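Local structure of hypothetical methylmalonyl-CoA decarboxylase alpha subunit (Sulfolobus tokodaii, 1X0U) at residues K37-A42 / D194-F199; F187-K192 / I243-R248; K401-V406 / A416-S421. The protein belongs to the carboxyl transferase family of the ClpP/crotonase superfamily, its chain carrying two large β-sheets and occurring six times in the assembly. One frame throughout, in Å; residues are numbered along the deposited sequence.

Overall arrangement
Contacts 1 and 2 belong to the part of the chain built on the sheet that contains strand 187-191. Their centres lie about 14 Å apart and they touch, Tyr196 and Met198 packing on that strand; their segments alternate along the chain, strands 187-191 and 197-199 following one another. The two thus form one continuous packed region. Contact 3 comes later in sequence and belongs to the other large sheet, with strand 401-406; its centre is about 30 Å from that of contact 2 (nearest atoms about 16 Å) and about 42 Å from that of contact 1. Contacts 1 and 3, on opposite sides of the chain's centre, both reach a second subunit, whereas contact 2 is buried within its own chain.

Contact 1: K37-A42 / D194-F199; sequences KGKLTA and DAYYMF
Lys39 and Tyr196 run alongside one another but point opposite ways, bringing the aliphatic part of the lysine alongside the phenol end of the tyrosine. Lys39 CG approaches Tyr196 OH to 3.6 Å, meeting the ring end obliquely. One methylene further out, Lys39 CD rests against Ala195 CB at 3.8 Å. The same alanine methyl sits over the centre of the Tyr196 ring, CB lying 4.3 Å above its plane, so Ala195 fills the angle between its aromatic neighbour and the lysine chain. A bend about the CG-CD bond (chi3 66°) carries the ammonium group away from the alanine methyl, toward water 2.

Gly38 closes the preceding helix with a Schellman motif, its positive phi turning the chain into the loop that leads to helix 42-49, whose N-cap is Thr41. This connection is what meets the turn ahead of strand 197-199 in the carboxyl transferase domain.

The polar links between the segments run through water. Water 1 donates to Lys37 O at 2.8 Å. It also donates to Tyr196 OH at 3.1 Å, making the phenol oxygen an acceptor here. Water 2 receives a bond from Lys39 NZ at 2.8 Å and passes one on to Ala195 O at 3.1 Å.

Direct polar partners come from the surrounding protein. Lys39 NZ forms a salt bridge with Asp134 and a hydrogen bond with Gln34, and its charge also meets Phe100 in a cation-pi contact. The carboxylate of Glu239 spans the two segments, one oxygen bonded to Tyr196 OH and the other to Leu40 N.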
loop_
_atom_site.group_PDB
_atom_site.type_symbol
_atom_site.label_atom_id
_atom_site.label_comp_id
_atom_site.label_asym_id
_atom_site.label_seq_id
_atom_site.Cartn_x
_atom_site.Cartn_y
_atom_site.Cartn_z
ATOM N N LYS A 37 -50.279 20.680 -12.193
ATOM C CA LYS A 37 -49.296 21.728 -11.903
ATOM C C LYS A 37 -48.248 21.765 -13.011
ATOM O O LYS A 37 -47.466 22.709 -13.110
ATOM C CB LYS A 37 -48.584 21.451 -10.575
ATOM C CG LYS A 37 -49.445 21.589 -9.324
ATOM C CD LYS A 37 -48.650 21.169 -8.079
ATOM C CE LYS A 37 -49.421 21.424 -6.790
ATOM N NZ LYS A 37 -48.675 20.931 -5.596
ATOM N N GLY A 38 -48.237 20.730 -13.843
ATOM C CA GLY A 38 -47.265 20.660 -14.915
ATOM C C GLY A 38 -46.131 19.715 -14.543
ATOM O O GLY A 38 -45.110 19.654 -15.226
ATOM N N LYS A 39 -46.314 18.960 -13.463
ATOM C CA LYS A 39 -45.278 18.029 -13.009
ATOM C C LYS A 39 -45.588 16.578 -13.352
ATOM O O LYS A 39 -46.747 16.210 -13.537
ATOM C CB LYS A 39 -45.115 18.131 -11.496
ATOM C CG LYS A 39 -44.983 19.537 -10.973
ATOM C CD LYS A 39 -45.084 19.535 -9.455
ATOM C CE LYS A 39 -43.903 18.811 -8.816
ATOM N NZ LYS A 39 -44.144 18.614 -7.362
ATOM N N LEU A 40 -44.545 15.758 -13.426
ATOM C CA LEU A 40 -44.708 14.331 -13.697
ATOM C C LEU A 40 -44.607 13.615 -12.352
ATOM O O LEU A 40 -44.169 14.216 -11.374
ATOM C CB LEU A 40 -43.614 13.823 -14.645
ATOM C CG LEU A 40 -43.659 14.338 -16.090
ATOM C CD1 LEU A 40 -42.540 13.683 -16.892
ATOM C CD2 LEU A 40 -45.007 14.031 -16.718
ATOM N N THR A 41 -45.029 12.350 -12.287
ATOM C CA THR A 41 -44.957 11.597 -11.036
ATOM C C THR A 41 -43.555 11.018 -10.905
ATOM O O THR A 41 -42.800 10.950 -11.884
ATOM C CB THR A 41 -45.930 10.410 -10.997
ATOM O OG1 THR A 41 -45.538 9.468 -11.995
ATOM C CG2 THR A 41 -47.358 10.853 -11.262
ATOM N N ALA A 42 -43.222 10.588 -9.694
ATOM C CA ALA A 42 -41.916 10.019 -9.412
ATOM C C ALA A 42 -41.592 8.895 -10.381
ATOM O O ALA A 42 -40.500 8.857 -10.949
ATOM C CB ALA A 42 -41.865 9.501 -7.970
ATOM N N ASP A 194 -43.562 27.798 -11.027
ATOM C CA ASP A 194 -44.190 28.047 -9.739
ATOM C C ASP A 194 -43.976 26.918 -8.740
ATOM O O ASP A 194 -43.811 27.172 -7.549
ATOM C CB ASP A 194 -45.693 28.257 -9.923
ATOM C CG ASP A 194 -46.395 28.528 -8.616
ATOM O OD1 ASP A 194 -46.178 29.616 -8.044
ATOM O OD2 ASP A 194 -47.147 27.651 -8.150
ATOM N N ALA A 195 -43.990 25.683 -9.239
ATOM C CA ALA A 195 -43.834 24.475 -8.429
ATOM C C ALA A 195 -42.410 24.083 -8.018
ATOM O O ALA A 195 -42.220 23.110 -7.283
ATOM C CB ALA A 195 -44.471 23.312 -9.149
ATOM N N TYR A 196 -41.409 24.822 -8.473
ATOM C CA TYR A 196 -40.041 24.467 -8.119
ATOM C C TYR A 196 -39.298 25.593 -7.427
ATOM O O TYR A 196 -39.273 26.718 -7.903
ATOM C CB TYR A 196 -39.258 24.054 -9.365
ATOM C CG TYR A 196 -40.036 23.181 -10.309
ATOM C CD1 TYR A 196 -40.750 23.731 -11.375
ATOM C CD2 TYR A 196 -40.069 21.799 -10.137
ATOM C CE1 TYR A 196 -41.474 22.917 -12.250
ATOM C CE2 TYR A 196 -40.790 20.986 -11.000
ATOM C CZ TYR A 196 -41.486 21.545 -12.055
ATOM O OH TYR A 196 -42.162 20.723 -12.930
ATOM N N TYR A 197 -38.689 25.277 -6.296
ATOM C CA TYR A 197 -37.918 26.255 -5.560
ATOM C C TYR A 197 -37.158 25.573 -4.452
ATOM O O TYR A 197 -37.347 24.389 -4.195
ATOM C CB TYR A 197 -38.835 27.335 -4.982
ATOM C CG TYR A 197 -39.957 26.834 -4.095
ATOM C CD1 TYR A 197 -39.714 26.436 -2.782
ATOM C CD2 TYR A 197 -41.287 26.831 -4.552
ATOM C CE1 TYR A 197 -40.764 26.059 -1.933
ATOM C CE2 TYR A 197 -42.342 26.452 -3.715
ATOM C CZ TYR A 197 -42.071 26.072 -2.404
ATOM O OH TYR A 197 -43.101 25.714 -1.564
ATOM N N MET A 198 -36.260 26.307 -3.824
ATOM C CA MET A 198 -35.531 25.758 -2.702
ATOM C C MET A 198 -34.921 26.853 -1.858
ATOM O O MET A 198 -34.389 27.838 -2.371
ATOM C CB MET A 198 -34.483 24.709 -3.147
ATOM C CG MET A 198 -33.315 25.131 -4.013
ATOM S SD MET A 198 -32.321 23.641 -4.470
ATOM C CE MET A 198 -32.383 23.663 -6.163
ATOM N N PHE A 199 -35.072 26.701 -0.549
ATOM C CA PHE A 199 -34.541 27.655 0.409
ATOM C C PHE A 199 -34.384 26.974 1.760
ATOM O O PHE A 199 -35.092 26.017 2.056
ATOM C CB PHE A 199 -35.450 28.893 0.521
ATOM C CG PHE A 199 -36.926 28.587 0.528
ATOM C CD1 PHE A 199 -37.731 28.983 -0.536
ATOM C CD2 PHE A 199 -37.519 27.936 1.603
ATOM C CE1 PHE A 199 -39.108 28.738 -0.530
ATOM C CE2 PHE A 199 -38.893 27.685 1.620
ATOM C CZ PHE A 199 -39.690 28.088 0.551
HETATM O O HOH W 1 -44.646 22.488 -13.213
HETATM O O HOH W 2 -44.408 21.140 -6.242
#

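Contact 2: F187-K192 / I243-R248; sequences FIIMIK and INLTKR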
loop_
_atom_site.group_PDB
_atom_site.type_symbol
_atom_site.label_atom_id
_atom_site.label_comp_id
_atom_site.label_asym_id
_atom_site.label_seq_id
_atom_site.Cartn_x
_atom_site.Cartn_y
_atom_site.Cartn_z
ATOM N N PHE A 187 -23.827 18.365 -9.328
ATOM C CA PHE A 187 -24.604 19.237 -10.203
ATOM C C PHE A 187 -26.067 19.262 -9.806
ATOM O O PHE A 187 -26.650 18.223 -9.486
ATOM C CB PHE A 187 -24.538 18.753 -11.664
ATOM C CG PHE A 187 -23.149 18.708 -12.238
ATOM C CD1 PHE A 187 -22.550 19.857 -12.749
ATOM C CD2 PHE A 187 -22.428 17.520 -12.240
ATOM C CE1 PHE A 187 -21.252 19.819 -13.250
ATOM C CE2 PHE A 187 -21.130 17.477 -12.740
ATOM C CZ PHE A 187 -20.545 18.629 -13.243
ATOM N N ILE A 188 -26.654 20.453 -9.830
ATOM C CA ILE A 188 -28.060 20.601 -9.536
ATOM C C ILE A 188 -28.766 21.115 -10.793
ATOM O O ILE A 188 -28.491 22.216 -11.267
ATOM C CB ILE A 188 -28.326 21.594 -8.379
ATOM C CG1 ILE A 188 -27.833 21.018 -7.046
ATOM C CG2 ILE A 188 -29.821 21.861 -8.268
ATOM C CD1 ILE A 188 -28.088 21.946 -5.862
ATOM N N ILE A 189 -29.644 20.283 -11.342
ATOM C CA ILE A 189 -30.438 20.635 -12.509
ATOM C C ILE A 189 -31.830 20.922 -11.948
ATOM O O ILE A 189 -32.448 20.059 -11.326
ATOM C CB ILE A 189 -30.521 19.474 -13.493
ATOM C CG1 ILE A 189 -29.114 19.142 -14.004
ATOM C CG2 ILE A 189 -31.481 19.831 -14.626
ATOM C CD1 ILE A 189 -29.014 17.815 -14.726
ATOM N N MET A 190 -32.307 22.140 -12.158
ATOM C CA MET A 190 -33.595 22.552 -11.636
ATOM C C MET A 190 -34.513 23.094 -12.720
ATOM O O MET A 190 -34.057 23.739 -13.663
ATOM C CB MET A 190 -33.375 23.623 -10.566
ATOM C CG MET A 190 -34.630 24.067 -9.850
ATOM S SD MET A 190 -34.198 25.059 -8.428
ATOM C CE MET A 190 -35.785 25.728 -7.976
ATOM N N ILE A 191 -35.806 22.827 -12.574
ATOM C CA ILE A 191 -36.809 23.298 -13.526
ATOM C C ILE A 191 -37.371 24.622 -13.021
ATOM O O ILE A 191 -37.594 24.787 -11.825
ATOM C CB ILE A 191 -37.981 22.297 -13.662
ATOM C CG1 ILE A 191 -37.464 20.933 -14.131
ATOM C CG2 ILE A 191 -39.016 22.829 -14.659
ATOM C CD1 ILE A 191 -36.855 20.093 -13.047
ATOM N N LYS A 192 -37.578 25.584 -13.912
ATOM C CA LYS A 192 -38.137 26.847 -13.454
ATOM C C LYS A 192 -39.645 26.791 -13.583
ATOM O O LYS A 192 -40.173 26.266 -14.554
ATOM C CB LYS A 192 -37.557 28.059 -14.214
ATOM C CG LYS A 192 -37.198 27.855 -15.679
ATOM C CD LYS A 192 -36.271 28.994 -16.139
ATOM C CE LYS A 192 -35.692 28.773 -17.542
ATOM N NZ LYS A 192 -36.564 29.325 -18.623
ATOM N N ILE A 243 -34.415 15.611 -17.506
ATOM C CA ILE A 243 -33.876 14.267 -17.634
ATOM C C ILE A 243 -33.071 14.055 -18.922
ATOM O O ILE A 243 -32.161 13.232 -18.942
ATOM C CB ILE A 243 -34.979 13.160 -17.452
ATOM C CG1 ILE A 243 -35.366 12.530 -18.781
ATOM C CG2 ILE A 243 -36.179 13.725 -16.732
ATOM C CD1 ILE A 243 -34.481 11.355 -19.165
ATOM N N ASN A 244 -33.391 14.773 -19.993
ATOM C CA ASN A 244 -32.597 14.623 -21.215
ATOM C C ASN A 244 -31.240 15.232 -20.911
ATOM O O ASN A 244 -30.217 14.740 -21.361
ATOM C CB ASN A 244 -33.203 15.371 -22.408
ATOM C CG ASN A 244 -34.321 14.607 -23.069
ATOM O OD1 ASN A 244 -34.400 13.383 -22.970
ATOM N ND2 ASN A 244 -35.185 15.324 -23.768
ATOM N N LEU A 245 -31.250 16.311 -20.137
ATOM C CA LEU A 245 -30.024 16.993 -19.770
ATOM C C LEU A 245 -29.183 16.053 -18.897
ATOM O O LEU A 245 -27.982 15.920 -19.121
ATOM C CB LEU A 245 -30.353 18.287 -19.014
ATOM C CG LEU A 245 -29.354 19.446 -18.855
ATOM C CD1 LEU A 245 -29.153 19.723 -17.385
ATOM C CD2 LEU A 245 -28.032 19.146 -19.532
ATOM N N THR A 246 -29.805 15.388 -17.919
ATOM C CA THR A 246 -29.041 14.484 -17.062
ATOM C C THR A 246 -28.403 13.379 -17.903
ATOM O O THR A 246 -27.252 13.000 -17.663
ATOM C CB THR A 246 -29.891 13.820 -15.951
ATOM O OG1 THR A 246 -30.760 12.848 -16.537
ATOM C CG2 THR A 246 -30.707 14.848 -15.197
ATOM N N LYS A 247 -29.136 12.865 -18.885
ATOM C CA LYS A 247 -28.587 11.826 -19.761
ATOM C C LYS A 247 -27.375 12.366 -20.509
ATOM O O LYS A 247 -26.390 11.665 -20.709
ATOM C CB LYS A 247 -29.604 11.372 -20.805
ATOM C CG LYS A 247 -30.748 10.532 -20.306
ATOM C CD LYS A 247 -31.606 10.151 -21.503
ATOM C CE LYS A 247 -32.756 9.253 -21.122
ATOM N NZ LYS A 247 -33.465 8.777 -22.345
ATOM N N ARG A 248 -27.461 13.622 -20.933
ATOM C CA ARG A 248 -26.367 14.239 -21.671
ATOM C C ARG A 248 -25.177 14.483 -20.745
ATOM O O ARG A 248 -24.021 14.274 -21.131
ATOM C CB ARG A 248 -26.826 15.553 -22.301
ATOM C CG ARG A 248 -25.826 16.104 -23.302
ATOM C CD ARG A 248 -26.189 17.495 -23.790
ATOM N NE ARG A 248 -25.092 18.059 -24.575
ATOM C CZ ARG A 248 -24.985 19.344 -24.893
ATOM N NH1 ARG A 248 -25.910 20.206 -24.494
ATOM N NH2 ARG A 248 -23.947 19.764 -25.603
#
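Helix 239-252 packs against a parallel part of the first large β-sheet, a βα layer of the crotonase-like fold in which Ile189 of strand 187-191 meets Leu245 and Thr246 of the helix. The helix follows strand 234-236, which runs parallel to and directly beside 187-191. Strand and helix come nearest at Ile189 and Thr246, whose CA atoms are 7.8 Å apart.

Ile189 does the work from the strand side. Its CG1 stands anti to the carbonyl carbon (chi1 -63°), and the extended branch beyond it brings CD1 against both Leu245 and Thr246. There CD1 lies 3.3 Å from Leu245 CD1 and 3.4 Å from Thr246 CG2. Leu245 CD1 is also modelled near the fork of the isoleucine, with Ile189 CG1 at 3.4 Å and Ile189 CG2 at 3.6 Å. Several of these separations, including that between Ile189 CD1 and Thr246 CG2, are shorter than ordinary van der Waals contact, and Leu245 has an unusual chi2 of -123°, so the exact positions of the methyls that meet here are doubtful.

Thr246 turns its two branches to different tasks. Its hydroxyl bonds back to the preceding turn, OG1 donating to Ile243 O at 2.8 Å, while the methyl meets the strand. The same carbonyl accepts from Lys247 N at 3.0 Å, both donors arriving from one face of its plane.

Phe234 touches both Ile189 and Leu245, and Ile167 and Ile169 of strand 166-170 extend the apolar surroundings. With the threonine hydroxyl satisfied inside its own helix, what faces the strand is hydrocarbon, and this junction rests on apolar side-chain contact rather than on directional bonds.

Contact 3: K401-V406 / A416-S421; sequences KITVIV and AMSIKS
Thr403 and Ser418 carry the direct bond of this contact: Thr403 OG1 donates to Ser418 O at 2.8 Å. The hydroxyl approaches at a C=O...O angle of 136°, tilted 22° from the carbonyl plane. With OG1 anti to its own carbonyl carbon, beside the backbone N (chi1 -66°), the hydroxyl is the branch that reaches Ser418 O. Ser418 is the first residue to leave the preceding helix, and with its positive phi the chain turns there as it passes Thr403.

Two waters extend the polar link. Water 4 donates to Thr403 OG1 at 2.9 Å and is hydrogen-bonded to Ser418 OG at 2.7 Å, closing a small circuit in which the threonine oxygen gives one bond and receives another. Water 3 lies between Ser418 OG, at 3.0 Å, and Lys401 NZ, which donates to it at 3.0 Å. The serine hydroxyl therefore joins both waters, linking both Lys401 and Thr403 of the strand to the turn at Ser418. Lys401 NZ also bonds to the carbonyls of Phe394 in the last turn of helix 383-396 and Ala397 just after it, oxygens that probably help to stabilise its charge.

Van der Waals contact adds little: Ser418 CB lies 3.6 Å from Thr403 OG1.

Strand 401-406 lies in the second large sheet between parallel strands 363-369 and 426-429, and Thr403 packs on Ser365 and Val367 of the former. Residues 416-421 pass from helix 411-416 toward strand 426-429, within a βαβ connection between adjacent parallel strands. Helix 383-396 flanks the turn, Met417 touching Met390 and Ser418 touching Phe394; farther along the segment, Ser421 OG hydrogen-bonds to the backbone O of Glu148 of a neighbouring subunit.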
loop_
_atom_site.group_PDB
_atom_site.type_symbol
_atom_site.label_atom_id
_atom_site.label_comp_id
_atom_site.label_asym_id
_atom_site.label_seq_id
_atom_site.Cartn_x
_atom_site.Cartn_y
_atom_site.Cartn_z
ATOM N N LYS A 401 -3.437 19.121 -18.061
ATOM C CA LYS A 401 -3.811 20.525 -18.069
ATOM C C LYS A 401 -3.041 21.276 -19.152
ATOM O O LYS A 401 -1.815 21.245 -19.191
ATOM C CB LYS A 401 -3.553 21.147 -16.695
ATOM C CG LYS A 401 -4.525 20.655 -15.620
ATOM C CD LYS A 401 -4.134 21.160 -14.249
ATOM C CE LYS A 401 -2.791 20.587 -13.819
ATOM N NZ LYS A 401 -2.397 21.147 -12.516
ATOM N N ILE A 402 -3.779 21.930 -20.043
ATOM C CA ILE A 402 -3.184 22.702 -21.134
ATOM C C ILE A 402 -3.823 24.077 -21.176
ATOM O O ILE A 402 -5.052 24.215 -21.099
ATOM C CB ILE A 402 -3.411 22.032 -22.515
ATOM C CG1 ILE A 402 -2.764 20.654 -22.548
ATOM C CG2 ILE A 402 -2.777 22.873 -23.606
ATOM C CD1 ILE A 402 -3.071 19.863 -23.807
ATOM N N THR A 403 -2.981 25.096 -21.291
ATOM C CA THR A 403 -3.461 26.461 -21.358
ATOM C C THR A 403 -3.177 27.066 -22.730
ATOM O O THR A 403 -2.082 26.910 -23.284
ATOM C CB THR A 403 -2.811 27.345 -20.270
ATOM O OG1 THR A 403 -3.239 26.896 -18.978
ATOM C CG2 THR A 403 -3.217 28.796 -20.429
ATOM N N VAL A 404 -4.189 27.729 -23.282
ATOM C CA VAL A 404 -4.060 28.404 -24.557
ATOM C C VAL A 404 -4.469 29.847 -24.305
ATOM O O VAL A 404 -5.649 30.150 -24.097
ATOM C CB VAL A 404 -4.974 27.817 -25.646
ATOM C CG1 VAL A 404 -4.845 28.648 -26.922
ATOM C CG2 VAL A 404 -4.603 26.380 -25.936
ATOM N N ILE A 405 -3.483 30.732 -24.318
ATOM C CA ILE A 405 -3.721 32.147 -24.095
ATOM C C ILE A 405 -4.139 32.796 -25.412
ATOM O O ILE A 405 -3.353 32.883 -26.356
ATOM C CB ILE A 405 -2.447 32.806 -23.526
ATOM C CG1 ILE A 405 -2.101 32.135 -22.185
ATOM C CG2 ILE A 405 -2.648 34.306 -23.382
ATOM C CD1 ILE A 405 -0.854 32.659 -21.494
ATOM N N VAL A 406 -5.395 33.223 -25.466
ATOM C CA VAL A 406 -5.964 33.850 -26.648
ATOM C C VAL A 406 -5.559 35.320 -26.746
ATOM O O VAL A 406 -5.085 35.775 -27.788
ATOM C CB VAL A 406 -7.502 33.708 -26.619
ATOM C CG1 VAL A 406 -8.161 34.607 -27.649
ATOM C CG2 VAL A 406 -7.867 32.262 -26.891
ATOM N N ALA A 416 -3.968 32.459 -12.079
ATOM C CA ALA A 416 -5.178 31.705 -11.767
ATOM C C ALA A 416 -5.771 30.942 -12.945
ATOM O O ALA A 416 -6.667 30.117 -12.762
ATOM C CB ALA A 416 -6.236 32.640 -11.160
ATOM N N MET A 417 -5.290 31.199 -14.154
ATOM C CA MET A 417 -5.841 30.475 -15.290
ATOM C C MET A 417 -5.023 29.228 -15.597
ATOM O O MET A 417 -5.351 28.482 -16.518
ATOM C CB MET A 417 -5.936 31.382 -16.526
ATOM C CG MET A 417 -7.056 32.429 -16.449
ATOM S SD MET A 417 -8.665 31.685 -16.090
ATOM C CE MET A 417 -9.046 30.892 -17.672
ATOM N N SER A 418 -3.971 29.018 -14.802
ATOM C CA SER A 418 -3.051 27.873 -14.888
ATOM C C SER A 418 -1.772 28.123 -15.681
ATOM O O SER A 418 -1.784 28.155 -16.914
ATOM C CB SER A 418 -3.739 26.626 -15.458
ATOM O OG SER A 418 -2.805 25.548 -15.555
ATOM N N ILE A 419 -0.669 28.284 -14.958
ATOM C CA ILE A 419 0.633 28.512 -15.570
ATOM C C ILE A 419 1.555 27.360 -15.182
ATOM O O ILE A 419 1.284 26.647 -14.218
ATOM C CB ILE A 419 1.252 29.839 -15.106
ATOM C CG1 ILE A 419 1.441 29.835 -13.590
ATOM C CG2 ILE A 419 0.368 30.990 -15.543
ATOM C CD1 ILE A 419 2.154 31.083 -13.057
ATOM N N LYS A 420 2.636 27.172 -15.929
ATOM C CA LYS A 420 3.555 26.077 -15.644
ATOM C C LYS A 420 3.923 25.908 -14.171
ATOM O O LYS A 420 3.832 24.810 -13.634
ATOM C CB LYS A 420 4.830 26.216 -16.475
ATOM C CG LYS A 420 4.669 25.826 -17.940
ATOM C CD LYS A 420 5.986 26.029 -18.687
ATOM C CE LYS A 420 5.979 25.318 -20.021
ATOM N NZ LYS A 420 7.293 25.467 -20.709
ATOM N N SER A 421 4.322 26.986 -13.513
ATOM C CA SER A 421 4.705 26.879 -12.115
ATOM C C SER A 421 3.553 26.446 -11.205
ATOM O O SER A 421 3.783 25.991 -10.084
ATOM C CB SER A 421 5.280 28.206 -11.629
ATOM O OG SER A 421 4.330 29.245 -11.761
HETATM O O HOH W 3 -2.175 24.045 -13.057
HETATM O O HOH W 4 -3.200 24.188 -17.810
#